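Local coordinates for protein 2-dehydropantoate 2-reductase (Porphyromonas gingivalis, PDB 2QYT) that probably catalyses the NADPH-dependent reduction of 2-dehydropantoate (ketopantoate) to (R)-pantoate, the second step of the branch that leads to pantothenate, at residues T111-L116 and E124-Y129; I194-M199 and D250-Q255; A209-Y214 and L231-E236; S221-H226 and Q255-Q260. All coordinates share one frame; numbering follows the deposited sequence. Where two conformers were deposited one is given.

Interaction 1 comes first along the chain and stands apart: it closes a tight loop of seven residues between strand 111-115 and helix 122-126 in the Rossmann-type part. The other three belong to the helical C-terminal part. Interaction 2 closes a much longer loop, joining the start of helix 194-215 to the start of helix 252-262, and interaction 3, between helices 194-215 and 227-244, is nested inside it. Interaction 4 opens within both of these loops and closes beyond them, so it crosses each; it shares Gln255 with interaction 2. Val253 packing on Leu231, and Leu234 on Leu256, join these contacts into one helical bundle.

Interaction 1: residues T111-L116 and E124-Y129; sequences TKILPL and ERMRTY
Ile113 and Pro115, two positions apart on strand 111-115, both direct their side chains at Met126 of helix 122-126, which is modelled as selenomethionine. Ile113 is the first to touch. With CG1 beside the backbone N (chi1 -56°), its CG2 branch is left anti to that atom and meets the terminal methyl of Met126, with CG2 to CE at 3.9 Å; the two side chains pass at a slant. Leu114 turns to the other face of the sheet, where it packs on Phe161 and Phe163. Pro115 brings the strand back to the helix side: the ring lies alongside the selenium and runs counter to the Met126 chain, with Pro115 CG 3.8 Å and Pro115 CB 4.1 Å from Met126 SE. One unbranched side chain thus serves two strand residues. Its first two torsions carry SE to the proline, and the bend at the last (chi3 56°) turns CE alone toward the isoleucine. The contact is wholly apolar and buried. A little further along, Thr128 folds back on Arg125, whose carbonyl O receives both Thr128 OG1 at 2.8 Å and Thr128 N at 2.9 Å.

The arrangement illustrates how a Rossmann-type sheet is covered by the helix that follows a strand. Strand 111-115 lies beside strand 86-89 in the parallel sheet, and Ile113 also bonds through its backbone to Val134 and Trp136. Helix 96-103 lies against Met126 through Met96 and Val100, while Phe89 of strand 86-89 packs against it from the sheet.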
loop_
_atom_site.group_PDB
_atom_site.type_symbol
_atom_site.label_atom_id
_atom_site.label_comp_id
_atom_site.label_asym_id
_atom_site.label_seq_id
_atom_site.Cartn_x
_atom_site.Cartn_y
_atom_site.Cartn_z
ATOM N N THR A 111 5.179 -4.596 -18.386
ATOM C CA THR A 111 4.455 -4.592 -17.112
ATOM C C THR A 111 5.216 -3.910 -16.011
ATOM O O THR A 111 6.420 -4.145 -15.850
ATOM C CB THR A 111 4.055 -5.996 -16.643
ATOM O OG1 THR A 111 3.395 -6.652 -17.706
ATOM C CG2 THR A 111 3.097 -5.926 -15.416
ATOM N N LYS A 112 4.501 -3.067 -15.266
ATOM C CA LYS A 112 5.007 -2.419 -14.042
ATOM C C LYS A 112 4.095 -2.815 -12.879
ATOM O O LYS A 112 2.880 -2.836 -13.019
ATOM C CB LYS A 112 5.055 -0.895 -14.163
ATOM C CG LYS A 112 5.841 -0.357 -15.387
ATOM C CD LYS A 112 7.321 -0.729 -15.260
ATOM C CE LYS A 112 8.157 -0.181 -16.382
ATOM N NZ LYS A 112 7.797 -0.753 -17.656
ATOM N N ILE A 113 4.708 -3.173 -11.762
ATOM C CA ILE A 113 4.011 -3.659 -10.619
ATOM C C ILE A 113 4.172 -2.624 -9.533
ATOM O O ILE A 113 5.298 -2.140 -9.289
ATOM C CB ILE A 113 4.573 -5.021 -10.142
ATOM C CG1 ILE A 113 4.548 -6.045 -11.290
ATOM C CG2 ILE A 113 3.781 -5.542 -8.980
ATOM C CD1 ILE A 113 5.348 -7.263 -10.999
ATOM N N LEU A 114 3.032 -2.284 -8.914
ATOM C CA LEU A 114 2.922 -1.361 -7.789
ATOM C C LEU A 114 2.396 -2.072 -6.532
ATOM O O LEU A 114 1.200 -2.290 -6.413
ATOM C CB LEU A 114 1.913 -0.255 -8.123
ATOM C CG LEU A 114 2.419 1.166 -8.362
ATOM C CD1 LEU A 114 1.295 2.187 -8.535
ATOM C CD2 LEU A 114 3.293 1.504 -7.168
ATOM N N PRO A 115 3.285 -2.388 -5.577
ATOM C CA PRO A 115 2.773 -2.876 -4.313
ATOM C C PRO A 115 2.247 -1.690 -3.499
ATOM O O PRO A 115 2.965 -0.689 -3.297
ATOM C CB PRO A 115 4.021 -3.503 -3.630
ATOM C CG PRO A 115 5.167 -3.350 -4.608
ATOM C CD PRO A 115 4.760 -2.274 -5.560
ATOM N N LEU A 116 1.003 -1.770 -3.055
ATOM C CA LEU A 116 0.440 -0.683 -2.266
ATOM C C LEU A 116 0.340 -1.010 -0.758
ATOM O O LEU A 116 -0.204 -0.226 0.028
ATOM C CB LEU A 116 -0.894 -0.209 -2.875
ATOM C CG LEU A 116 -0.809 0.199 -4.371
ATOM C CD1 LEU A 116 -2.192 0.388 -4.964
ATOM C CD2 LEU A 116 0.120 1.455 -4.595
ATOM N N GLU A 124 11.589 -3.775 -2.555
ATOM C CA GLU A 124 12.857 -4.463 -2.554
ATOM C C GLU A 124 12.675 -5.983 -2.589
ATOM O O GLU A 124 13.370 -6.683 -3.339
ATOM C CB GLU A 124 13.689 -4.066 -1.336
ATOM C CG GLU A 124 14.345 -2.688 -1.449
ATOM C CD GLU A 124 13.365 -1.533 -1.229
ATOM O OE1 GLU A 124 13.698 -0.416 -1.671
ATOM O OE2 GLU A 124 12.278 -1.729 -0.623
ATOM N N ARG A 125 11.771 -6.463 -1.737
ATOM C CA ARG A 125 11.452 -7.867 -1.612
ATOM C C ARG A 125 10.989 -8.421 -2.971
ATOM O O ARG A 125 11.585 -9.369 -3.504
ATOM C CB ARG A 125 10.416 -8.071 -0.497
ATOM C CG ARG A 125 10.994 -7.771 0.934
ATOM C CD ARG A 125 9.947 -7.945 2.064
ATOM N NE ARG A 125 9.317 -9.280 2.073
ATOM C CZ ARG A 125 9.978 -10.440 2.206
ATOM N NH1 ARG A 125 11.309 -10.453 2.301
ATOM N NH2 ARG A 125 9.315 -11.601 2.211
HETATM N N MSE A 126 9.991 -7.768 -3.549
HETATM C CA MSE A 126 9.437 -8.152 -4.833
HETATM C C MSE A 126 10.432 -8.039 -5.994
HETATM O O MSE A 126 10.294 -8.736 -6.997
HETATM C CB MSE A 126 8.186 -7.335 -5.120
HETATM C CG MSE A 126 7.070 -7.667 -4.197
HETATM SE SE MSE A 126 5.339 -7.152 -4.890
HETATM C CE MSE A 126 5.456 -8.112 -6.520
ATOM N N ARG A 127 11.419 -7.159 -5.859
ATOM C CA ARG A 127 12.497 -7.072 -6.840
ATOM C C ARG A 127 13.527 -8.203 -6.777
ATOM O O ARG A 127 14.516 -8.180 -7.531
ATOM C CB ARG A 127 13.242 -5.747 -6.723
ATOM C CG ARG A 127 12.497 -4.618 -7.311
ATOM C CD ARG A 127 13.249 -3.291 -7.124
ATOM N NE ARG A 127 12.340 -2.175 -7.327
ATOM C CZ ARG A 127 12.656 -0.896 -7.175
ATOM N NH1 ARG A 127 13.884 -0.540 -6.825
ATOM N NH2 ARG A 127 11.739 0.031 -7.389
ATOM N N THR A 128 13.336 -9.159 -5.865
ATOM C CA THR A 128 14.287 -10.256 -5.726
ATOM C C THR A 128 14.283 -11.048 -7.038
ATOM O O THR A 128 15.330 -11.296 -7.609
ATOM C CB THR A 128 13.960 -11.142 -4.500
ATOM O OG1 THR A 128 14.214 -10.384 -3.329
ATOM C CG2 THR A 128 14.817 -12.342 -4.439
ATOM N N TYR A 129 13.103 -11.387 -7.528
ATOM C CA TYR A 129 13.052 -12.260 -8.701
ATOM C C TYR A 129 12.626 -11.583 -9.987
ATOM O O TYR A 129 12.612 -12.236 -11.041
ATOM C CB TYR A 129 12.150 -13.466 -8.458
ATOM C CG TYR A 129 12.434 -14.258 -7.204
ATOM C CD1 TYR A 129 13.508 -15.148 -7.131
ATOM C CD2 TYR A 129 11.597 -14.136 -6.099
ATOM C CE1 TYR A 129 13.736 -15.892 -5.997
ATOM C CE2 TYR A 129 11.822 -14.865 -4.963
ATOM C CZ TYR A 129 12.870 -15.738 -4.907
ATOM O OH TYR A 129 13.058 -16.439 -3.721
#

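Interaction 2: residues I194-M199 and D250-Q255; sequences IDWYIM and DDVVQQ
The indole of Trp196 presents its six-membered edge to Val252 and Gln255 near the start of helix 252-262. With CG anti to the backbone N (chi1 161°), the ring end comes nearer that helix, although the nearest CA atoms, those of Trp196 and Val252, are 10.6 Å apart. Both partners approach at the rim of the ring. Gln255 OE1 lies in the indole plane, 3.2 Å from Trp196 CZ2, which is consistent with a weak C-H...O approach but is not a classical hydrogen bond. The amide itself is turned, its plane 60° from that of the ring. The extended glutamine chain crosses the tryptophan at a slant, whereas Val252 runs past it in the contrary sense, with Val252 CG2 4.1 Å from Trp196 CH2. In the conformer of Met199 (selenomethionine) considered here, CE also comes to 4.1 Å from Val252 CG2, a contact that is doubtful because a second conformer exists.

Here the indole lies between two helices of the C-terminal domain that marks the ketopantoate reductase family, met at its edge by Val252 and Gln255. Pro249 also packs on Trp196, and Phe241 of helix 227-244 touches Met199. On the side of strand 137-148, Asp195 forms a salt bridge with Lys137 and Ile198 packs on Cys139, so the beginning of helix 194-215 touches both that strand and the C-terminal helices.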
loop_
_atom_site.group_PDB
_atom_site.type_symbol
_atom_site.label_atom_id
_atom_site.label_comp_id
_atom_site.label_asym_id
_atom_site.label_seq_id
_atom_site.Cartn_x
_atom_site.Cartn_y
_atom_site.Cartn_z
ATOM N N ILE A 194 10.170 9.048 -3.877
ATOM C CA ILE A 194 9.152 8.116 -3.425
ATOM C C ILE A 194 9.565 7.354 -2.152
ATOM O O ILE A 194 8.697 7.013 -1.362
ATOM C CB ILE A 194 8.716 7.136 -4.508
ATOM C CG1 ILE A 194 7.569 6.249 -4.009
ATOM C CG2 ILE A 194 9.909 6.334 -5.040
ATOM C CD1 ILE A 194 6.246 6.958 -3.908
ATOM N N ASP A 195 10.872 7.098 -1.981
ATOM C CA ASP A 195 11.404 6.408 -0.797
ATOM C C ASP A 195 11.017 7.135 0.486
ATOM O O ASP A 195 10.735 6.510 1.509
ATOM C CB ASP A 195 12.930 6.289 -0.864
ATOM C CG ASP A 195 13.403 5.303 -1.926
ATOM O OD1 ASP A 195 12.600 4.478 -2.394
ATOM O OD2 ASP A 195 14.588 5.359 -2.306
ATOM N N TRP A 196 11.011 8.459 0.429
ATOM C CA TRP A 196 10.665 9.276 1.586
ATOM C C TRP A 196 9.218 9.061 2.027
ATOM O O TRP A 196 8.969 8.870 3.202
ATOM C CB TRP A 196 10.944 10.747 1.293
ATOM C CG TRP A 196 10.241 11.694 2.184
ATOM C CD1 TRP A 196 9.387 12.701 1.807
ATOM C CD2 TRP A 196 10.311 11.737 3.613
ATOM N NE1 TRP A 196 8.937 13.381 2.923
ATOM C CE2 TRP A 196 9.492 12.813 4.041
ATOM C CE3 TRP A 196 10.997 10.980 4.577
ATOM C CZ2 TRP A 196 9.325 13.133 5.392
ATOM C CZ3 TRP A 196 10.839 11.311 5.928
ATOM C CH2 TRP A 196 10.007 12.372 6.317
ATOM N N TYR A 197 8.276 9.081 1.081
ATOM C CA TYR A 197 6.853 8.823 1.381
ATOM C C TYR A 197 6.654 7.433 1.968
ATOM O O TYR A 197 5.862 7.237 2.895
ATOM C CB TYR A 197 5.954 9.039 0.147
ATOM C CG TYR A 197 5.921 10.474 -0.280
ATOM C CD1 TYR A 197 4.877 11.323 0.118
ATOM C CD2 TYR A 197 6.964 11.016 -1.032
ATOM C CE1 TYR A 197 4.874 12.697 -0.250
ATOM C CE2 TYR A 197 6.965 12.354 -1.408
ATOM C CZ TYR A 197 5.922 13.198 -1.020
ATOM O OH TYR A 197 5.956 14.540 -1.391
ATOM N N ILE A 198 7.399 6.480 1.438
ATOM C CA ILE A 198 7.363 5.114 1.918
ATOM C C ILE A 198 7.889 4.941 3.354
ATOM O O ILE A 198 7.256 4.233 4.152
ATOM C CB ILE A 198 8.184 4.199 0.993
ATOM C CG1 ILE A 198 7.627 4.240 -0.431
ATOM C CG2 ILE A 198 8.223 2.748 1.522
ATOM C CD1 ILE A 198 6.575 3.330 -0.638
HETATM N N MSE A 199 9.073 5.473 3.663
HETATM C CA MSE A 199 9.568 5.394 5.051
HETATM C C MSE A 199 8.675 6.212 5.969
HETATM O O MSE A 199 8.363 5.781 7.074
HETATM C CB MSE A 199 11.052 5.779 5.193
HETATM C CG MSE A 199 11.440 7.216 4.850
HETATM SE SE MSE A 199 13.102 7.826 5.739
HETATM C CE MSE A 199 12.325 8.928 7.107
ATOM N N ASP A 250 15.074 15.640 8.803
ATOM C CA ASP A 250 15.174 16.096 10.195
ATOM C C ASP A 250 14.039 17.072 10.487
ATOM O O ASP A 250 13.499 17.691 9.566
ATOM C CB ASP A 250 16.543 16.704 10.527
ATOM C CG ASP A 250 17.019 16.335 11.930
ATOM O OD1 ASP A 250 18.013 16.934 12.396
ATOM O OD2 ASP A 250 16.405 15.445 12.566
ATOM N N ASP A 251 13.692 17.216 11.766
ATOM C CA ASP A 251 12.352 17.648 12.158
ATOM C C ASP A 251 11.434 16.504 11.733
ATOM O O ASP A 251 10.223 16.672 11.629
ATOM C CB ASP A 251 11.923 18.957 11.469
ATOM C CG ASP A 251 12.952 20.074 11.612
ATOM O OD1 ASP A 251 13.562 20.445 10.582
ATOM O OD2 ASP A 251 13.148 20.586 12.742
ATOM N N VAL A 252 12.048 15.345 11.478
ATOM C CA VAL A 252 11.363 14.133 11.026
ATOM C C VAL A 252 10.623 13.461 12.190
ATOM O O VAL A 252 9.426 13.179 12.077
ATOM C CB VAL A 252 12.344 13.158 10.293
ATOM C CG1 VAL A 252 13.645 12.971 11.072
ATOM C CG2 VAL A 252 11.681 11.822 9.996
ATOM N N VAL A 253 11.342 13.224 13.295
ATOM C CA VAL A 253 10.763 12.828 14.591
ATOM C C VAL A 253 9.624 13.775 14.975
ATOM O O VAL A 253 8.534 13.330 15.337
ATOM C CB VAL A 253 11.840 12.843 15.714
ATOM C CG1 VAL A 253 11.211 12.646 17.085
ATOM C CG2 VAL A 253 12.907 11.784 15.462
ATOM N N GLN A 254 9.894 15.078 14.878
ATOM C CA GLN A 254 8.914 16.128 15.151
ATOM C C GLN A 254 7.732 16.116 14.172
ATOM O O GLN A 254 6.573 16.207 14.586
ATOM C CB GLN A 254 9.594 17.508 15.160
ATOM C CG GLN A 254 10.766 17.642 16.148
ATOM C CD GLN A 254 10.388 17.297 17.590
ATOM O OE1 GLN A 254 9.306 17.649 18.064
ATOM N NE2 GLN A 254 11.285 16.603 18.292
ATOM N N GLN A 255 8.038 16.003 12.879
ATOM C CA GLN A 255 7.032 15.946 11.818
ATOM C C GLN A 255 6.077 14.778 12.059
ATOM O O GLN A 255 4.854 14.954 12.006
ATOM C CB GLN A 255 7.713 15.797 10.455
ATOM C CG GLN A 255 6.924 16.321 9.270
ATOM C CD GLN A 255 7.759 16.358 7.997
ATOM O OE1 GLN A 255 7.974 15.331 7.334
ATOM N NE2 GLN A 255 8.233 17.551 7.647
#

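Interaction 3: residues A209-Y214 and L231-E236; sequences ATATAY and LSLLEE
Leu233 sets its CD2 methyl against both Thr210 and Ala211, and this one methyl makes the whole meeting of segments 209-214 and 231-236. The apolar component is the approach of Leu233 CD2 to Ala211 CB, at 3.7 Å. The small Ala211 side chain is in keeping with the close backbones, its CA lying 8.1 Å from that of Leu233. The first torsion of the leucine is not staggered (chi1 -108°), which leaves the placing of its methyls less certain.

The second component is mixed in character. Thr210 OG1 stands 4.0 Å from Leu233 CD2, the threonine crossing the leucine obliquely. That hydroxyl is buried by the contact and has no hydrogen-bonding partner in the model, though a nearly eclipsed torsion (chi1 137°) makes its position less sure.

Hydrogen bonding enters through the flanking residues. Glu236 uses its two carboxylate oxygens on the backbone N atoms of Met303 and Tyr304 at the start of helix 302-309, and Tyr214 OH bonds to Arg306 of the same helix. In this all-helical part, of the 6PGD_C type, Leu233 and Leu234 also touch Val207 of helix 194-215, Met307 packs on Thr210, Met303 on Leu233, and Leu234 faces helix 252-262.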
loop_
_atom_site.group_PDB
_atom_site.type_symbol
_atom_site.label_atom_id
_atom_site.label_comp_id
_atom_site.label_asym_id
_atom_site.label_seq_id
_atom_site.Cartn_x
_atom_site.Cartn_y
_atom_site.Cartn_z
ATOM N N ALA A 209 1.296 1.373 15.630
ATOM C CA ALA A 209 0.926 -0.029 15.828
ATOM C C ALA A 209 1.622 -0.610 17.055
ATOM O O ALA A 209 0.958 -1.125 17.950
ATOM C CB ALA A 209 1.203 -0.870 14.579
ATOM N N THR A 210 2.944 -0.503 17.135
ATOM C CA THR A 210 3.628 -1.106 18.286
ATOM C C THR A 210 3.207 -0.486 19.633
ATOM O O THR A 210 2.911 -1.215 20.570
ATOM C CB THR A 210 5.190 -1.304 18.124
ATOM O OG1 THR A 210 5.875 -0.910 19.329
ATOM C CG2 THR A 210 5.749 -0.554 16.949
ATOM N N ALA A 211 3.146 0.843 19.693
ATOM C CA ALA A 211 2.770 1.578 20.913
ATOM C C ALA A 211 1.358 1.283 21.425
ATOM O O ALA A 211 1.189 1.028 22.619
ATOM C CB ALA A 211 2.985 3.089 20.738
ATOM N N THR A 212 0.351 1.326 20.538
ATOM C CA THR A 212 -1.036 0.982 20.930
ATOM C C THR A 212 -1.218 -0.515 21.207
ATOM O O THR A 212 -2.153 -0.898 21.893
ATOM C CB THR A 212 -2.143 1.464 19.922
ATOM O OG1 THR A 212 -2.152 0.652 18.742
ATOM C CG2 THR A 212 -1.990 2.931 19.570
ATOM N N ALA A 213 -0.332 -1.350 20.666
ATOM C CA ALA A 213 -0.404 -2.796 20.874
ATOM C C ALA A 213 0.253 -3.234 22.186
ATOM O O ALA A 213 -0.238 -4.145 22.860
ATOM C CB ALA A 213 0.196 -3.548 19.689
ATOM N N TYR A 214 1.362 -2.597 22.544
ATOM C CA TYR A 214 1.999 -2.863 23.820
ATOM C C TYR A 214 1.200 -2.218 24.952
ATOM O O TYR A 214 0.902 -2.877 25.953
ATOM C CB TYR A 214 3.460 -2.398 23.800
ATOM C CG TYR A 214 4.182 -2.318 25.150
ATOM C CD1 TYR A 214 3.853 -1.333 26.086
ATOM C CD2 TYR A 214 5.227 -3.192 25.463
ATOM C CE1 TYR A 214 4.516 -1.240 27.311
ATOM C CE2 TYR A 214 5.899 -3.105 26.689
ATOM C CZ TYR A 214 5.532 -2.122 27.605
ATOM O OH TYR A 214 6.171 -2.008 28.819
ATOM N N LEU A 231 7.997 9.139 22.049
ATOM C CA LEU A 231 9.173 9.818 21.504
ATOM C C LEU A 231 10.408 8.921 21.379
ATOM O O LEU A 231 11.179 9.049 20.424
ATOM C CB LEU A 231 9.509 11.036 22.351
ATOM C CG LEU A 231 10.731 11.882 22.005
ATOM C CD1 LEU A 231 10.581 12.486 20.618
ATOM C CD2 LEU A 231 10.912 12.983 23.062
ATOM N N SER A 232 10.610 8.045 22.350
ATOM C CA SER A 232 11.645 7.034 22.241
ATOM C C SER A 232 11.483 6.164 20.989
ATOM O O SER A 232 12.467 5.834 20.367
ATOM C CB SER A 232 11.677 6.152 23.475
ATOM O OG SER A 232 12.088 6.942 24.560
ATOM N N LEU A 233 10.251 5.791 20.660
ATOM C CA LEU A 233 9.942 4.997 19.462
ATOM C C LEU A 233 10.212 5.803 18.173
ATOM O O LEU A 233 10.780 5.289 17.196
ATOM C CB LEU A 233 8.477 4.522 19.507
ATOM C CG LEU A 233 8.088 3.062 19.774
ATOM C CD1 LEU A 233 9.010 2.293 20.723
ATOM C CD2 LEU A 233 6.655 2.949 20.219
ATOM N N LEU A 234 9.805 7.064 18.190
ATOM C CA LEU A 234 10.002 7.963 17.066
ATOM C C LEU A 234 11.495 8.143 16.744
ATOM O O LEU A 234 11.909 8.046 15.585
ATOM C CB LEU A 234 9.315 9.297 17.357
ATOM C CG LEU A 234 7.979 9.721 16.692
ATOM C CD1 LEU A 234 7.278 8.682 15.823
ATOM C CD2 LEU A 234 6.990 10.347 17.706
ATOM N N GLU A 235 12.297 8.348 17.783
ATOM C CA GLU A 235 13.743 8.562 17.655
ATOM C C GLU A 235 14.453 7.297 17.189
ATOM O O GLU A 235 15.412 7.371 16.411
ATOM C CB GLU A 235 14.357 9.028 18.980
ATOM C CG GLU A 235 14.071 10.485 19.360
ATOM C CD GLU A 235 14.789 10.910 20.645
ATOM O OE1 GLU A 235 14.859 12.144 20.897
ATOM O OE2 GLU A 235 15.279 10.031 21.411
ATOM N N GLU A 236 13.969 6.150 17.664
ATOM C CA GLU A 236 14.546 4.856 17.338
ATOM C C GLU A 236 14.362 4.475 15.853
ATOM O O GLU A 236 15.353 4.200 15.157
ATOM C CB GLU A 236 13.986 3.775 18.267
ATOM C CG GLU A 236 14.769 3.634 19.555
ATOM C CD GLU A 236 14.177 2.620 20.513
ATOM O OE1 GLU A 236 13.318 1.815 20.082
ATOM O OE2 GLU A 236 14.577 2.636 21.708
#

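Interaction 4: residues S221-H226 and Q255-Q260; sequences SILTEH and QLLDKQ
Leu223 reaches across to the last turns of helix 252-262, where Gln260 and Leu257 receive it. From CB, which points toward helix 252-262, the chain runs to a CG that still meets nothing closely; the touching is left to the two methyls. CD1 takes the side-chain direction: it lies 4.3 Å from Gln260 CB and 4.4 Å from Leu257 CD2, loose apolar contacts at the outer limit of packing. CD2 takes the other and lies nearer the backbone, 3.4 Å from Gln260 O and 3.9 Å from Gln260 C, so that a methyl group rests against a peptide carbonyl. One methyl of the leucine thus meets side chains and the other the main chain.

The polar end of Gln260 is occupied away from Leu223: OE1 is hydrogen-bonded to Thr208 OG1 of helix 194-215, and the same glutamine packs on Val207. Leu230 of helix 227-244 also lies against Leu223, and Leu234 of that helix touches Leu257. Within the helix-on-helix C-terminal half of this reductase, the short helix 219-225 is in this way fitted beside helix 252-262, with helices 194-215 and 227-244 adjoining the pair.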
loop_
_atom_site.group_PDB
_atom_site.type_symbol
_atom_site.label_atom_id
_atom_site.label_comp_id
_atom_site.label_asym_id
_atom_site.label_seq_id
_atom_site.Cartn_x
_atom_site.Cartn_y
_atom_site.Cartn_z
ATOM N N SER A 221 -4.410 8.610 24.084
ATOM C CA SER A 221 -4.179 8.290 25.488
ATOM C C SER A 221 -2.706 7.947 25.693
ATOM O O SER A 221 -2.184 8.009 26.807
ATOM C CB SER A 221 -5.075 7.127 25.924
ATOM O OG SER A 221 -5.061 6.956 27.333
ATOM N N ILE A 222 -2.054 7.585 24.596
ATOM C CA ILE A 222 -0.614 7.337 24.552
ATOM C C ILE A 222 0.131 8.678 24.565
ATOM O O ILE A 222 1.159 8.808 25.224
ATOM C CB ILE A 222 -0.229 6.481 23.287
ATOM C CG1 ILE A 222 -0.818 5.072 23.375
ATOM C CG2 ILE A 222 1.267 6.388 23.097
ATOM C CD1 ILE A 222 -0.442 4.338 24.628
ATOM N N LEU A 223 -0.405 9.665 23.845
ATOM C CA LEU A 223 0.165 11.009 23.811
ATOM C C LEU A 223 0.268 11.633 25.191
ATOM O O LEU A 223 1.306 12.183 25.545
ATOM C CB LEU A 223 -0.675 11.945 22.941
ATOM C CG LEU A 223 -0.386 12.164 21.453
ATOM C CD1 LEU A 223 1.098 12.017 21.104
ATOM C CD2 LEU A 223 -1.241 11.266 20.586
ATOM N N THR A 224 -0.820 11.553 25.954
ATOM C CA THR A 224 -0.925 12.228 27.231
ATOM C C THR A 224 -0.098 11.540 28.311
ATOM O O THR A 224 0.591 12.207 29.079
ATOM C CB THR A 224 -2.404 12.354 27.699
ATOM O OG1 THR A 224 -3.074 11.097 27.512
ATOM C CG2 THR A 224 -3.138 13.452 26.911
ATOM N N GLU A 225 -0.158 10.212 28.357
ATOM C CA GLU A 225 0.435 9.465 29.465
ATOM C C GLU A 225 1.775 8.823 29.140
ATOM O O GLU A 225 2.537 8.509 30.047
ATOM C CB GLU A 225 -0.549 8.410 29.986
ATOM C CG GLU A 225 -1.515 8.931 31.052
ATOM C CD GLU A 225 -2.876 8.249 31.024
ATOM O OE1 GLU A 225 -3.467 8.089 32.111
ATOM O OE2 GLU A 225 -3.368 7.887 29.928
ATOM N N HIS A 226 2.065 8.619 27.853
ATOM C CA HIS A 226 3.258 7.863 27.473
ATOM C C HIS A 226 4.123 8.552 26.418
ATOM O O HIS A 226 4.719 7.892 25.539
ATOM C CB HIS A 226 2.868 6.445 27.060
ATOM C CG HIS A 226 2.492 5.562 28.212
ATOM N ND1 HIS A 226 3.343 5.308 29.270
ATOM C CD2 HIS A 226 1.360 4.863 28.465
ATOM C CE1 HIS A 226 2.750 4.498 30.127
ATOM N NE2 HIS A 226 1.546 4.213 29.663
ATOM N N GLN A 255 8.038 16.003 12.879
ATOM C CA GLN A 255 7.032 15.946 11.818
ATOM C C GLN A 255 6.077 14.778 12.059
ATOM O O GLN A 255 4.854 14.954 12.006
ATOM C CB GLN A 255 7.713 15.797 10.455
ATOM C CG GLN A 255 6.924 16.321 9.270
ATOM C CD GLN A 255 7.759 16.358 7.997
ATOM O OE1 GLN A 255 7.974 15.331 7.334
ATOM N NE2 GLN A 255 8.233 17.551 7.647
ATOM N N LEU A 256 6.650 13.600 12.328
ATOM C CA LEU A 256 5.892 12.417 12.730
ATOM C C LEU A 256 5.104 12.635 14.021
ATOM O O LEU A 256 3.925 12.276 14.100
ATOM C CB LEU A 256 6.813 11.194 12.898
ATOM C CG LEU A 256 7.627 10.562 11.758
ATOM C CD1 LEU A 256 8.304 9.288 12.259
ATOM C CD2 LEU A 256 6.801 10.289 10.518
ATOM N N LEU A 257 5.768 13.221 15.021
ATOM C CA LEU A 257 5.178 13.462 16.343
ATOM C C LEU A 257 3.855 14.232 16.278
ATOM O O LEU A 257 2.855 13.804 16.859
ATOM C CB LEU A 257 6.166 14.220 17.249
ATOM C CG LEU A 257 6.170 14.146 18.787
ATOM C CD1 LEU A 257 6.661 15.488 19.340
ATOM C CD2 LEU A 257 4.830 13.772 19.435
ATOM N N ASP A 258 3.854 15.362 15.573
ATOM C CA ASP A 258 2.695 16.252 15.554
ATOM C C ASP A 258 1.464 15.622 14.894
ATOM O O ASP A 258 0.339 15.809 15.369
ATOM C CB ASP A 258 3.046 17.584 14.895
ATOM C CG ASP A 258 2.190 18.716 15.404
ATOM O OD1 ASP A 258 1.345 19.213 14.632
ATOM O OD2 ASP A 258 2.350 19.097 16.585
ATOM N N LYS A 259 1.694 14.876 13.811
ATOM C CA LYS A 259 0.645 14.134 13.094
ATOM C C LYS A 259 -0.142 13.168 14.002
ATOM O O LYS A 259 -1.362 13.006 13.844
ATOM C CB LYS A 259 1.249 13.393 11.887
ATOM C CG LYS A 259 0.233 12.843 10.875
ATOM C CD LYS A 259 -0.457 13.950 10.070
ATOM C CE LYS A 259 -1.849 13.530 9.589
ATOM N NZ LYS A 259 -2.524 14.621 8.838
ATOM N N GLN A 260 0.562 12.550 14.953
ATOM C CA GLN A 260 -0.051 11.713 15.999
ATOM C C GLN A 260 -1.062 12.476 16.881
ATOM O O GLN A 260 -2.036 11.889 17.362
ATOM C CB GLN A 260 1.034 11.105 16.903
ATOM C CG GLN A 260 2.318 10.647 16.193
ATOM C CD GLN A 260 2.341 9.171 15.867
ATOM O OE1 GLN A 260 1.520 8.392 16.354
ATOM N NE2 GLN A 260 3.301 8.772 15.042
#